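Methionine gamma-lyase (Trichomonas vaginalis, PDB 1PFF) belongs to the Cys/Met metabolism family of PLP-dependent enzymes, within the clan of the PLP-dependent aminotransferases. Local coordinates at residues Ala13-Ala18 and Asp163-Val168; Phe123-Leu128 and Met198-Ala203; Ala249-Gly254 and Gly301-Leu306; Asn264-Ser269 and Leu323-Asp328; Glu64-Asp69 and His79-Thr84. One frame throughout, in Å; residues are numbered along the deposited sequence.

The five contacts spread over two sheets and the long helix 183-216. Interactions 1 and 5 sit at the two outermost strands, 15-19 and 64-68, of the seven-stranded sheet, their centres about 25 Å apart, and along the chain interaction 5 is nested inside the loop that interaction 1 closes. Interaction 2 alternates with interaction 1 in sequence and packs a turn against helix 183-216, which follows helix 162-177 of interaction 1. Interactions 3 and 4 come later and interleave at the five-stranded sheet; their centres are about 17 Å apart, and L327 touches F250 and V252. Interactions 1 and 4, with centres about 43 Å apart, lie on opposite sides of the chain's centre, in the N-terminal and C-terminal parts of the fold.

Interaction 1: Ala13-Ala18 and Asp163-Val168; sequences AEACAA and DIIAKV. With EDO (1,2-ethanediol), chain M.
A chi1 of -67° puts CG1 of I165 beside its own backbone N and CG2 anti to that N. CG1 lies 3.6 Å from A15 O, the CB atoms of A15 and I165 are 3.8 Å apart, and I165 CG2 rests on C16 O and on A17 CB, the latter at 4.0 Å. V168, with CG1 likewise anti to N, adds a looser contact at A17 CB (4.1 Å). Alanines suit this strand face because their short side chains let a helix axis come within 7.8 Å, nearly parallel at 17°. At the polar end a water gives a hydrogen bond to E14 OE1 and takes one from D163 N (3.0 Å); E14 OE1 also accepts from A162 N, which probably suits a negative charge at the N-terminus of helix 162-177. Strand 15-19 pairs with strand 156-160, where I165 also rests on V158 and S160; C16, its CB turned away from 163-168, touches E4 and I7 of helix 2-11, while V168 packs on F33 of helix 22-33.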
# COMPACT_ATOMS: atom_id res chain seq x y z
N ALA A 13 12.87 -19.90 -17.21
CA ALA A 13 11.86 -19.69 -18.24
C ALA A 13 12.24 -18.50 -19.13
O ALA A 13 13.00 -17.62 -18.71
CB ALA A 13 10.53 -19.44 -17.60
N GLU A 14 11.70 -18.48 -20.35
CA GLU A 14 11.82 -17.31 -21.23
C GLU A 14 10.99 -16.15 -20.70
O GLU A 14 11.39 -14.98 -20.80
CB GLU A 14 11.35 -17.65 -22.64
CG GLU A 14 12.19 -18.70 -23.35
CD GLU A 14 11.78 -18.93 -24.79
OE1 GLU A 14 11.01 -18.12 -25.38
OE2 GLU A 14 12.26 -19.94 -25.35
N ALA A 15 9.82 -16.46 -20.15
CA ALA A 15 8.88 -15.42 -19.74
C ALA A 15 7.97 -15.88 -18.60
O ALA A 15 7.84 -17.08 -18.32
CB ALA A 15 8.04 -14.94 -20.95
N CYS A 16 7.33 -14.92 -17.95
CA CYS A 16 6.40 -15.23 -16.88
C CYS A 16 5.24 -14.25 -16.89
O CYS A 16 5.40 -13.09 -17.29
CB CYS A 16 7.14 -15.23 -15.54
SG CYS A 16 6.10 -15.15 -14.09
N ALA A 17 4.07 -14.74 -16.50
CA ALA A 17 2.86 -13.93 -16.35
C ALA A 17 2.37 -14.08 -14.92
O ALA A 17 2.12 -15.19 -14.46
CB ALA A 17 1.79 -14.39 -17.33
N ALA A 18 2.27 -12.96 -14.21
CA ALA A 18 1.70 -12.93 -12.87
C ALA A 18 0.18 -12.82 -12.94
O ALA A 18 -0.36 -12.17 -13.85
CB ALA A 18 2.29 -11.77 -12.07
N ASP A 163 6.35 -17.06 -26.45
CA ASP A 163 5.16 -17.12 -27.30
C ASP A 163 3.92 -17.68 -26.58
O ASP A 163 2.81 -17.18 -26.78
CB ASP A 163 5.45 -17.78 -28.66
CG ASP A 163 5.73 -19.28 -28.57
OD1 ASP A 163 5.98 -19.83 -27.48
OD2 ASP A 163 5.71 -20.00 -29.60
N ILE A 164 4.12 -18.69 -25.73
CA ILE A 164 3.05 -19.19 -24.85
C ILE A 164 2.58 -18.11 -23.86
O ILE A 164 1.38 -17.85 -23.75
CB ILE A 164 3.48 -20.48 -24.11
CG1 ILE A 164 3.57 -21.65 -25.08
CG2 ILE A 164 2.47 -20.81 -22.98
CD1 ILE A 164 4.25 -22.88 -24.52
N ILE A 165 3.52 -17.48 -23.16
CA ILE A 165 3.18 -16.42 -22.20
C ILE A 165 2.48 -15.23 -22.85
O ILE A 165 1.61 -14.61 -22.24
CB ILE A 165 4.42 -15.95 -21.40
CG1 ILE A 165 4.94 -17.07 -20.48
CG2 ILE A 165 4.10 -14.66 -20.61
CD1 ILE A 165 3.84 -17.69 -19.58
N ALA A 166 2.86 -14.90 -24.09
CA ALA A 166 2.15 -13.89 -24.86
C ALA A 166 0.64 -14.18 -24.93
O ALA A 166 -0.16 -13.30 -24.72
CB ALA A 166 2.73 -13.75 -26.26
N LYS A 167 0.28 -15.44 -25.22
CA LYS A 167 -1.12 -15.87 -25.29
C LYS A 167 -1.79 -15.95 -23.92
O LYS A 167 -2.96 -15.59 -23.77
CB LYS A 167 -1.23 -17.22 -26.00
CG LYS A 167 -0.95 -17.16 -27.49
CD LYS A 167 -1.31 -18.47 -28.17
CE LYS A 167 -1.19 -18.35 -29.69
NZ LYS A 167 -0.95 -19.68 -30.33
N VAL A 168 -1.05 -16.43 -22.93
CA VAL A 168 -1.54 -16.48 -21.55
C VAL A 168 -1.96 -15.07 -21.10
O VAL A 168 -3.03 -14.90 -20.53
CB VAL A 168 -0.50 -17.10 -20.57
CG1 VAL A 168 -0.93 -16.92 -19.09
CG2 VAL A 168 -0.27 -18.57 -20.89
C1 EDO M . -1.75 -22.81 -32.93
O1 EDO M . -2.31 -21.51 -33.10
C2 EDO M . -1.10 -22.93 -31.56
O2 EDO M . -2.06 -22.70 -30.54
O HOH W 1 8.86 -18.18 -27.67

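Interaction 2: Phe123-Leu128 and Met198-Ala203; sequences FASPIL and MRVKRA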
# COMPACT_ATOMS: atom_id res chain seq x y z
N PHE A 123 4.36 -26.38 -4.30
CA PHE A 123 4.88 -26.88 -3.04
C PHE A 123 6.38 -27.14 -3.01
O PHE A 123 7.04 -26.90 -1.99
CB PHE A 123 4.02 -28.04 -2.53
CG PHE A 123 2.72 -27.57 -1.91
CD1 PHE A 123 2.71 -27.01 -0.63
CD2 PHE A 123 1.54 -27.61 -2.62
CE1 PHE A 123 1.53 -26.55 -0.06
CE2 PHE A 123 0.35 -27.16 -2.06
CZ PHE A 123 0.34 -26.63 -0.78
N ALA A 124 6.93 -27.57 -4.15
CA ALA A 124 8.39 -27.65 -4.30
C ALA A 124 9.04 -26.26 -4.37
O ALA A 124 10.07 -26.01 -3.71
CB ALA A 124 8.77 -28.49 -5.55
N SER A 125 8.44 -25.36 -5.17
CA SER A 125 8.96 -24.00 -5.42
C SER A 125 10.14 -24.04 -6.40
O SER A 125 10.77 -25.10 -6.55
CB SER A 125 9.37 -23.30 -4.11
OG SER A 125 10.76 -23.45 -3.89
N PRO A 126 10.47 -22.91 -7.04
CA PRO A 126 11.59 -22.84 -7.99
C PRO A 126 12.93 -23.13 -7.31
O PRO A 126 13.89 -23.47 -8.00
CB PRO A 126 11.55 -21.39 -8.47
CG PRO A 126 10.15 -20.92 -8.17
CD PRO A 126 9.81 -21.60 -6.87
N ILE A 127 12.98 -23.01 -5.98
CA ILE A 127 14.19 -23.34 -5.20
C ILE A 127 14.53 -24.84 -5.25
O ILE A 127 15.70 -25.20 -5.26
CB ILE A 127 14.06 -22.84 -3.72
CG1 ILE A 127 13.75 -21.34 -3.65
CG2 ILE A 127 15.34 -23.15 -2.90
CD1 ILE A 127 14.73 -20.43 -4.45
N LEU A 128 13.51 -25.70 -5.30
CA LEU A 128 13.75 -27.14 -5.15
C LEU A 128 13.61 -27.96 -6.43
O LEU A 128 14.31 -28.96 -6.60
CB LEU A 128 12.84 -27.71 -4.06
CG LEU A 128 12.97 -27.10 -2.67
CD1 LEU A 128 12.11 -27.88 -1.67
CD2 LEU A 128 14.43 -26.98 -2.20
N MET A 198 16.04 -18.79 1.49
CA MET A 198 16.14 -19.01 2.92
C MET A 198 14.92 -19.74 3.50
O MET A 198 15.07 -20.73 4.22
CB MET A 198 16.34 -17.65 3.61
CG MET A 198 16.36 -17.65 5.12
SD MET A 198 16.07 -15.94 5.68
CE MET A 198 14.31 -15.86 5.70
N ARG A 199 13.73 -19.26 3.18
CA ARG A 199 12.50 -19.80 3.77
C ARG A 199 12.20 -21.22 3.28
O ARG A 199 11.77 -22.08 4.06
CB ARG A 199 11.32 -18.86 3.46
CG ARG A 199 11.24 -17.64 4.41
CD ARG A 199 10.10 -16.65 4.12
NE ARG A 199 10.23 -16.01 2.81
CZ ARG A 199 9.59 -16.42 1.71
NH1 ARG A 199 8.78 -17.48 1.76
NH2 ARG A 199 9.76 -15.77 0.56
N VAL A 200 12.42 -21.47 1.99
CA VAL A 200 12.15 -22.79 1.42
C VAL A 200 13.12 -23.83 1.97
O VAL A 200 12.70 -24.93 2.37
CB VAL A 200 12.17 -22.76 -0.11
CG1 VAL A 200 12.31 -24.18 -0.70
CG2 VAL A 200 10.89 -22.12 -0.62
N LYS A 201 14.40 -23.48 2.03
CA LYS A 201 15.42 -24.41 2.48
C LYS A 201 15.37 -24.70 3.97
O LYS A 201 15.46 -25.87 4.38
CB LYS A 201 16.81 -23.93 2.04
CG LYS A 201 16.96 -23.90 0.51
CD LYS A 201 18.39 -23.60 0.06
CE LYS A 201 18.55 -23.96 -1.42
NZ LYS A 201 19.66 -23.20 -2.04
N ARG A 202 15.19 -23.67 4.79
CA ARG A 202 15.03 -23.91 6.24
C ARG A 202 13.78 -24.73 6.55
O ARG A 202 13.83 -25.64 7.39
CB ARG A 202 15.03 -22.61 7.05
CG ARG A 202 15.02 -22.86 8.59
CD ARG A 202 16.39 -23.23 9.19
NE ARG A 202 17.06 -22.06 9.76
CZ ARG A 202 18.37 -21.81 9.69
NH1 ARG A 202 19.19 -22.65 9.07
NH2 ARG A 202 18.87 -20.70 10.23
N ALA A 203 12.66 -24.42 5.90
CA ALA A 203 11.44 -25.23 6.10
C ALA A 203 11.65 -26.69 5.70
O ALA A 203 11.23 -27.60 6.43
CB ALA A 203 10.26 -24.63 5.37
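S125 OG, which lies 3.5 Å from V200 CG2, is gripped from its own turn: it accepts a hydrogen bond from I127 N at 3.1 Å, which makes an ST turn, and it makes a short but weak bond to A124 O at 2.7 Å. A serine suits the spot because its hydroxyl can serve the turn's backbone while also touching the V200 methyls. The short, weakly bonded helix that follows, about 125-128, turns I127 and L128 onto helix 183-216.

V200 is the residue they share. With CG1 anti to the backbone N (chi1 163°), that methyl lies among L128, I127 and the serine hydroxyl, while CG2 touches S125 OG; valine's two short branches let one residue pack on three side chains of the turn. I127 crosses V200 obliquely, its CB 3.7 Å from V200 CG1. It meets the extended chain of K201 at about a right angle, I127 CG2 lying 3.6 Å from K201 CE, so the aliphatic part of the lysine is used for packing while its NZ forms a salt bridge with D197. The second subunit also reaches this helix: M198 packs on R202 and K201 on N315 of that chain. I127 also touches L10 of helix 2-11. L128 and V200 meet tip to tip, with L128 CG 3.6 Å from V200 CG1 and both leucine methyls, CD1 and CD2, at 3.8 Å from the same carbon.

Interaction 3: Ala249-Gly254 and Gly301-Leu306; sequences AFDVDG and GLTDNL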
# COMPACT_ATOMS: atom_id res chain seq x y z
N ALA A 249 2.36 -35.19 5.47
CA ALA A 249 1.09 -35.70 5.95
C ALA A 249 1.36 -36.95 6.75
O ALA A 249 2.40 -37.59 6.60
CB ALA A 249 0.11 -35.94 4.81
N PHE A 250 0.45 -37.28 7.66
CA PHE A 250 0.58 -38.50 8.42
C PHE A 250 -0.77 -38.98 8.92
O PHE A 250 -1.69 -38.18 9.14
CB PHE A 250 1.61 -38.39 9.56
CG PHE A 250 1.28 -37.36 10.61
CD1 PHE A 250 1.64 -36.02 10.43
CD2 PHE A 250 0.66 -37.74 11.80
CE1 PHE A 250 1.35 -35.07 11.42
CE2 PHE A 250 0.36 -36.78 12.79
CZ PHE A 250 0.71 -35.45 12.59
N ASP A 251 -0.87 -40.30 9.06
CA ASP A 251 -2.04 -40.93 9.66
C ASP A 251 -1.86 -41.07 11.16
O ASP A 251 -0.79 -41.48 11.64
CB ASP A 251 -2.31 -42.30 9.05
CG ASP A 251 -2.79 -42.22 7.62
OD1 ASP A 251 -3.35 -41.17 7.23
OD2 ASP A 251 -2.63 -43.17 6.82
N VAL A 252 -2.91 -40.71 11.88
CA VAL A 252 -3.08 -41.20 13.24
C VAL A 252 -4.26 -42.17 13.22
O VAL A 252 -4.90 -42.41 12.18
CB VAL A 252 -3.29 -40.08 14.29
CG1 VAL A 252 -2.03 -39.22 14.44
CG2 VAL A 252 -4.53 -39.23 13.96
N ASP A 253 -4.58 -43.05 14.56
CA ASP A 253 -5.63 -44.05 14.61
C ASP A 253 -7.01 -43.40 14.74
O ASP A 253 -7.59 -43.39 15.83
CB ASP A 253 -5.35 -45.00 15.76
CG ASP A 253 -6.14 -46.28 15.67
OD1 ASP A 253 -6.83 -46.50 14.65
OD2 ASP A 253 -6.12 -47.12 16.59
N GLY A 254 -7.52 -42.86 13.64
CA GLY A 254 -8.89 -42.36 13.62
C GLY A 254 -9.10 -40.86 13.79
O GLY A 254 -8.24 -40.15 14.30
N GLY A 301 -8.66 -40.43 -2.18
CA GLY A 301 -7.43 -40.58 -1.41
C GLY A 301 -7.34 -39.76 -0.13
O GLY A 301 -6.25 -39.62 0.43
N LEU A 302 -8.47 -39.23 0.33
CA LEU A 302 -8.50 -38.49 1.59
C LEU A 302 -9.30 -39.26 2.64
O LEU A 302 -10.52 -39.40 2.51
CB LEU A 302 -9.09 -37.09 1.38
CG LEU A 302 -9.19 -36.21 2.63
CD1 LEU A 302 -7.80 -35.99 3.24
CD2 LEU A 302 -9.88 -34.88 2.34
N THR A 303 -8.63 -39.75 3.68
CA THR A 303 -9.30 -40.48 4.76
C THR A 303 -9.45 -39.61 5.98
O THR A 303 -8.84 -38.53 6.08
CB THR A 303 -8.54 -41.77 5.16
OG1 THR A 303 -7.39 -41.41 5.95
CG2 THR A 303 -7.97 -42.50 3.96
N ASP A 304 -10.23 -40.11 6.94
CA ASP A 304 -10.45 -39.45 8.22
C ASP A 304 -9.27 -39.61 9.17
O ASP A 304 -9.28 -39.05 10.27
CB ASP A 304 -11.72 -39.99 8.90
CG ASP A 304 -13.01 -39.49 8.25
OD1 ASP A 304 -12.96 -38.78 7.22
OD2 ASP A 304 -14.12 -39.77 8.73
N ASN A 305 -8.26 -40.38 8.75
CA ASN A 305 -7.03 -40.56 9.54
C ASN A 305 -6.02 -39.42 9.33
O ASN A 305 -5.13 -39.22 10.16
CB ASN A 305 -6.33 -41.88 9.18
CG ASN A 305 -7.18 -43.11 9.46
OD1 ASN A 305 -7.11 -44.09 8.70
ND2 ASN A 305 -7.94 -43.10 10.55
N LEU A 306 -6.16 -38.70 8.21
CA LEU A 306 -5.08 -37.85 7.69
C LEU A 306 -4.95 -36.46 8.32
O LEU A 306 -5.91 -35.70 8.38
CB LEU A 306 -5.19 -37.70 6.17
CG LEU A 306 -3.92 -37.17 5.50
CD1 LEU A 306 -2.86 -38.26 5.38
CD2 LEU A 306 -4.25 -36.56 4.15
O HOH W 2 -4.66 -41.46 4.72
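An antiparallel sheet pairing, entered through a type I beta turn from T303 to L306, joins these segments where strands 247-251 and 306-310 run together. D251 and L306 face each other as a non-hydrogen-bonded pair, and V252 N then gives a nearly straight hydrogen bond to N305 O, 3.2 Å long with 163° at the hydrogen. D251 CA makes a CH...O contact to the same carbonyl oxygen, so N305 O is met by two consecutive residues, D251 and V252. N305 CB packs on V252 O (3.4 Å) and on the D251 carboxylate.

The turn is stiffened from within: T303 OG1 accepts from N305 N at 3.1 Å, an ST turn. A water reaches across, giving a hydrogen bond to D251 OD1 at 2.8 Å and bonding to T303 OG1 at 3.0 Å. The aspartate's other oxygen, OD2, bonds to the hydroxyl of Y224, so each carboxylate oxygen has a polar partner.

L306 CG lies anti to its backbone N (chi1 -164°), and the leucine's CD1 lies beside both A249 CB, at 3.8 Å, and D251 OD1, at 3.5 Å. G254, with phi at 99°, takes a conformation that suits glycine, at the N-cap of helix 255-263.

V252 packs on A258 of that helix, D304 pairs with R297 of helix 294-299, and A249 and L306 touch Y224 of strand 223-224 beside them.

Interaction 4: Asn264-Ser269 and Leu323-Asp328; sequences NCHVVS and LKQALD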
# COMPACT_ATOMS: atom_id res chain seq x y z
N ASN A 264 -4.14 -29.94 20.84
CA ASN A 264 -2.94 -29.76 21.65
C ASN A 264 -1.70 -29.23 20.92
O ASN A 264 -0.59 -29.29 21.44
CB ASN A 264 -2.61 -31.06 22.38
CG ASN A 264 -3.48 -31.25 23.59
OD1 ASN A 264 -3.19 -30.73 24.66
ND2 ASN A 264 -4.59 -31.97 23.42
N CYS A 265 -1.91 -28.71 19.71
CA CYS A 265 -0.86 -28.00 19.00
C CYS A 265 -0.90 -26.53 19.39
O CYS A 265 -1.96 -25.89 19.36
CB CYS A 265 -1.01 -28.18 17.49
SG CYS A 265 -0.77 -29.89 16.95
N HIS A 266 0.26 -26.00 19.75
CA HIS A 266 0.36 -24.63 20.24
C HIS A 266 1.23 -23.80 19.29
O HIS A 266 0.73 -22.86 18.66
CB HIS A 266 0.90 -24.62 21.68
CG HIS A 266 0.12 -25.51 22.62
ND1 HIS A 266 -0.89 -25.03 23.44
CD2 HIS A 266 0.19 -26.84 22.86
CE1 HIS A 266 -1.40 -26.02 24.14
NE2 HIS A 266 -0.76 -27.13 23.81
N VAL A 267 2.50 -24.18 19.16
CA VAL A 267 3.46 -23.50 18.27
C VAL A 267 3.07 -23.72 16.81
O VAL A 267 3.12 -22.80 15.99
CB VAL A 267 4.90 -24.00 18.54
CG1 VAL A 267 5.87 -23.50 17.48
CG2 VAL A 267 5.35 -23.57 19.92
N VAL A 268 2.68 -24.95 16.50
CA VAL A 268 2.06 -25.27 15.22
C VAL A 268 0.56 -24.88 15.32
O VAL A 268 -0.17 -25.40 16.16
CB VAL A 268 2.23 -26.77 14.90
CG1 VAL A 268 1.65 -27.10 13.55
CG2 VAL A 268 3.70 -27.16 14.97
N SER A 269 0.12 -23.96 14.47
CA SER A 269 -1.26 -23.45 14.56
C SER A 269 -2.21 -24.13 13.58
O SER A 269 -1.81 -24.55 12.49
CB SER A 269 -1.30 -21.94 14.34
OG SER A 269 -0.24 -21.30 15.04
N LEU A 323 4.64 -31.08 18.90
CA LEU A 323 3.98 -32.26 18.36
C LEU A 323 4.10 -33.46 19.29
O LEU A 323 3.14 -34.22 19.43
CB LEU A 323 4.55 -32.59 16.97
CG LEU A 323 4.25 -31.58 15.86
CD1 LEU A 323 5.11 -31.89 14.64
CD2 LEU A 323 2.77 -31.57 15.47
N LYS A 324 5.26 -33.61 19.92
CA LYS A 324 5.51 -34.72 20.83
C LYS A 324 4.53 -34.71 22.00
O LYS A 324 3.96 -35.74 22.34
CB LYS A 324 6.95 -34.68 21.35
CG LYS A 324 7.38 -35.95 22.07
CD LYS A 324 8.61 -35.70 22.94
CE LYS A 324 9.23 -37.01 23.41
NZ LYS A 324 8.55 -38.23 22.86
N GLN A 325 4.33 -33.53 22.60
CA GLN A 325 3.38 -33.35 23.68
C GLN A 325 1.95 -33.71 23.25
O GLN A 325 1.23 -34.41 23.99
CB GLN A 325 3.45 -31.91 24.21
CG GLN A 325 2.48 -31.58 25.34
CD GLN A 325 1.09 -31.18 24.82
OE1 GLN A 325 0.97 -30.52 23.79
NE2 GLN A 325 0.06 -31.57 25.55
N ALA A 326 1.56 -33.25 22.07
CA ALA A 326 0.22 -33.51 21.52
C ALA A 326 -0.00 -34.99 21.20
O ALA A 326 -1.02 -35.58 21.59
CB ALA A 326 -0.01 -32.66 20.27
N LEU A 327 0.96 -35.59 20.50
CA LEU A 327 0.88 -36.99 20.10
C LEU A 327 0.94 -37.96 21.27
O LEU A 327 0.25 -38.98 21.26
CB LEU A 327 1.96 -37.31 19.06
CG LEU A 327 1.77 -36.60 17.72
CD1 LEU A 327 3.09 -36.46 16.99
CD2 LEU A 327 0.71 -37.29 16.85
N ASP A 328 1.74 -37.65 22.29
CA ASP A 328 1.85 -38.50 23.49
C ASP A 328 0.50 -38.69 24.19
O ASP A 328 0.28 -39.71 24.84
CB ASP A 328 2.86 -37.94 24.50
CG ASP A 328 4.31 -38.21 24.10
OD1 ASP A 328 4.57 -39.00 23.17
OD2 ASP A 328 5.27 -37.67 24.69
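The apolar part of this contact rests on A326, whose CB lies 3.7 Å from N264 CB. Alanine suits this position: the CA atoms of N264 and A326 are only 4.9 Å apart, and a small side chain is in keeping with this close approach. C265 adds its sulfur, SG, 4.2 Å from L323 CD2 and 4.4 Å from A326 CB, a loose apolar fit in which the polarisable thiol lies beside both. L323 and V268 both reach I281 of strand 280-282, so the loop and helix 316-328 share a footing on the sheet.

The polar group is made largely of flat side chains, though the A326 methyl also meets a carbonyl oxygen, its CB 3.6 Å from N264 O. Q325 has CG anti to the backbone N, and a bend at chi2 (-85°) turns CD toward N264. The side chains of Q325 and N264 cross at about a right angle, the two amide planes 57° apart. The Q325 amide also comes to the edge of the H266 ring, again crossing at about a right angle. N264 ND2, for its part, bonds back to K260 O of helix 255-263.

H266 N and V268 N both hydrogen-bond to D322 OD2, one residue before L323 on the same helix. Two donors on one carboxylate oxygen would be expected to favour the ionised aspartate, and they tie the loop to helix 316-328, while the alanine, cysteine and leucine contacts supply apolar packing.

Interaction 5: Glu64-Asp69 and His79-Thr84; sequences EVDFID and HLKPNT. With EDO (1,2-ethanediol), chain O; EDO (1,2-ethanediol), chain C.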
# COMPACT_ATOMS: atom_id res chain seq x y z
N GLU A 64 -13.13 -33.11 -23.03
CA GLU A 64 -13.07 -34.43 -22.42
C GLU A 64 -11.91 -34.44 -21.44
O GLU A 64 -10.84 -33.91 -21.75
CB GLU A 64 -12.89 -35.52 -23.49
CG GLU A 64 -13.81 -35.31 -24.69
CD GLU A 64 -13.60 -36.31 -25.81
OE1 GLU A 64 -12.50 -36.90 -25.92
OE2 GLU A 64 -14.55 -36.50 -26.60
N VAL A 65 -12.14 -35.00 -20.26
CA VAL A 65 -11.11 -35.02 -19.22
C VAL A 65 -11.00 -36.44 -18.67
O VAL A 65 -12.00 -37.06 -18.32
CB VAL A 65 -11.46 -34.04 -18.05
CG1 VAL A 65 -10.39 -34.09 -16.93
CG2 VAL A 65 -11.62 -32.62 -18.58
N ASP A 66 -9.78 -36.96 -18.60
CA ASP A 66 -9.53 -38.18 -17.86
C ASP A 66 -8.73 -37.83 -16.60
O ASP A 66 -7.74 -37.11 -16.69
CB ASP A 66 -8.72 -39.15 -18.71
CG ASP A 66 -9.57 -39.87 -19.74
OD1 ASP A 66 -10.53 -40.56 -19.34
OD2 ASP A 66 -9.36 -39.80 -20.96
N PHE A 67 -9.17 -38.33 -15.45
CA PHE A 67 -8.33 -38.28 -14.23
C PHE A 67 -7.66 -39.63 -14.04
O PHE A 67 -8.33 -40.66 -13.94
CB PHE A 67 -9.16 -37.94 -12.98
CG PHE A 67 -9.81 -36.59 -13.02
CD1 PHE A 67 -11.15 -36.47 -13.39
CD2 PHE A 67 -9.08 -35.44 -12.70
CE1 PHE A 67 -11.76 -35.21 -13.43
CE2 PHE A 67 -9.70 -34.18 -12.73
CZ PHE A 67 -11.04 -34.07 -13.10
N ILE A 68 -6.33 -39.63 -14.00
CA ILE A 68 -5.57 -40.88 -13.93
C ILE A 68 -4.48 -40.81 -12.86
O ILE A 68 -4.04 -39.72 -12.47
CB ILE A 68 -4.95 -41.22 -15.31
CG1 ILE A 68 -3.77 -40.28 -15.62
CG2 ILE A 68 -6.02 -41.15 -16.43
CD1 ILE A 68 -2.88 -40.74 -16.76
N ASP A 69 -4.03 -41.97 -12.40
CA ASP A 69 -2.91 -42.00 -11.46
C ASP A 69 -1.61 -41.91 -12.24
O ASP A 69 -1.16 -42.89 -12.85
CB ASP A 69 -2.97 -43.26 -10.60
CG ASP A 69 -1.86 -43.34 -9.57
OD1 ASP A 69 -0.94 -42.48 -9.56
OD2 ASP A 69 -1.83 -44.25 -8.72
N HIS A 79 -3.23 -43.05 -22.13
CA HIS A 79 -4.47 -42.27 -22.21
C HIS A 79 -4.49 -41.22 -23.31
O HIS A 79 -5.44 -40.43 -23.39
CB HIS A 79 -4.79 -41.64 -20.84
CG HIS A 79 -5.32 -42.62 -19.85
ND1 HIS A 79 -6.67 -42.86 -19.69
CD2 HIS A 79 -4.69 -43.45 -18.99
CE1 HIS A 79 -6.84 -43.78 -18.75
NE2 HIS A 79 -5.65 -44.15 -18.31
N LEU A 80 -3.46 -41.21 -24.15
CA LEU A 80 -3.36 -40.24 -25.24
C LEU A 80 -4.42 -40.53 -26.30
O LEU A 80 -4.66 -41.69 -26.64
CB LEU A 80 -1.96 -40.27 -25.87
CG LEU A 80 -0.78 -39.80 -25.01
CD1 LEU A 80 0.54 -40.06 -25.72
CD2 LEU A 80 -0.89 -38.32 -24.58
N LYS A 81 -5.06 -39.47 -26.78
CA LYS A 81 -6.09 -39.55 -27.82
C LYS A 81 -5.73 -38.57 -28.93
O LYS A 81 -4.89 -37.70 -28.72
CB LYS A 81 -7.46 -39.18 -27.23
CG LYS A 81 -7.98 -40.18 -26.21
CD LYS A 81 -9.51 -40.21 -26.18
CE LYS A 81 -10.06 -39.32 -25.08
NZ LYS A 81 -11.54 -39.45 -24.96
N PRO A 82 -6.33 -38.70 -30.12
CA PRO A 82 -6.03 -37.77 -31.22
C PRO A 82 -6.24 -36.31 -30.83
O PRO A 82 -5.54 -35.43 -31.34
CB PRO A 82 -7.05 -38.18 -32.30
CG PRO A 82 -7.27 -39.65 -32.03
CD PRO A 82 -7.31 -39.72 -30.52
N ASN A 83 -7.18 -36.07 -29.92
CA ASN A 83 -7.51 -34.72 -29.50
C ASN A 83 -6.88 -34.26 -28.17
O ASN A 83 -7.26 -33.22 -27.63
CB ASN A 83 -9.03 -34.54 -29.49
CG ASN A 83 -9.74 -35.48 -28.52
OD1 ASN A 83 -9.30 -36.61 -28.28
ND2 ASN A 83 -10.85 -35.01 -27.96
N THR A 84 -5.92 -35.02 -27.65
CA THR A 84 -5.25 -34.63 -26.40
C THR A 84 -4.43 -33.35 -26.61
O THR A 84 -3.64 -33.26 -27.56
CB THR A 84 -4.36 -35.76 -25.86
OG1 THR A 84 -5.16 -36.92 -25.60
CG2 THR A 84 -3.79 -35.40 -24.47
C1 EDO O . -15.33 -38.38 -20.37
O1 EDO O . -14.01 -38.89 -20.49
C2 EDO O . -15.39 -36.91 -20.80
O2 EDO O . -14.92 -36.08 -19.76
C1 EDO C . -14.63 -34.76 -31.23
O1 EDO C . -13.51 -34.30 -30.49
C2 EDO C . -15.28 -35.95 -30.54
O2 EDO C . -14.30 -36.69 -29.81
O HOH W 3 -7.88 -41.43 -22.62
O HOH W 4 -11.90 -39.47 -22.22
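E64 OE1 draws two donors from the facing loop: the ammonium of K81, NZ at 2.9 Å in a salt bridge, and the amide of N83, ND2 at 3.2 Å, a straight but weak hydrogen bond. The lysine comes from above the carboxylate, 47° out of its plane, and the N83 amide stands almost perpendicular to it, 89° between planes. N83 ND2 also has G37 O as a partner, its stronger one. E64 OE2 takes a hydrogen bond from an ethanediol, probably from the crystallisation liquor.

D66 OD2 is satisfied by H39 NE2 and by two waters. One, 2.8 Å from D66 OD2, also donates to H79 O; the other, at 2.9 Å, accepts from K81 NZ at 2.8 Å. In the loop, T84 OG1 accepts from K81 N at 2.8 Å and is bonded to H39 ND1 as well, so H39 of strand 39-43 links both segments. V65 N donates to a second ethanediol.

The apolar end is a CH-pi contact. I68 CG1 lies between N and the carbonyl carbon (chi1 73°), CG2 beside N, and CG2 sits over the centre of the H79 ring, 3.5 Å from its centroid; a flat imidazole face suits a methyl. Lysine's long chain lets one ammonium serve both acids: K81 NZ and D66 OD2, 4.6 Å apart and joined by a water, probably attract more weakly than the direct E64-K81 salt bridge.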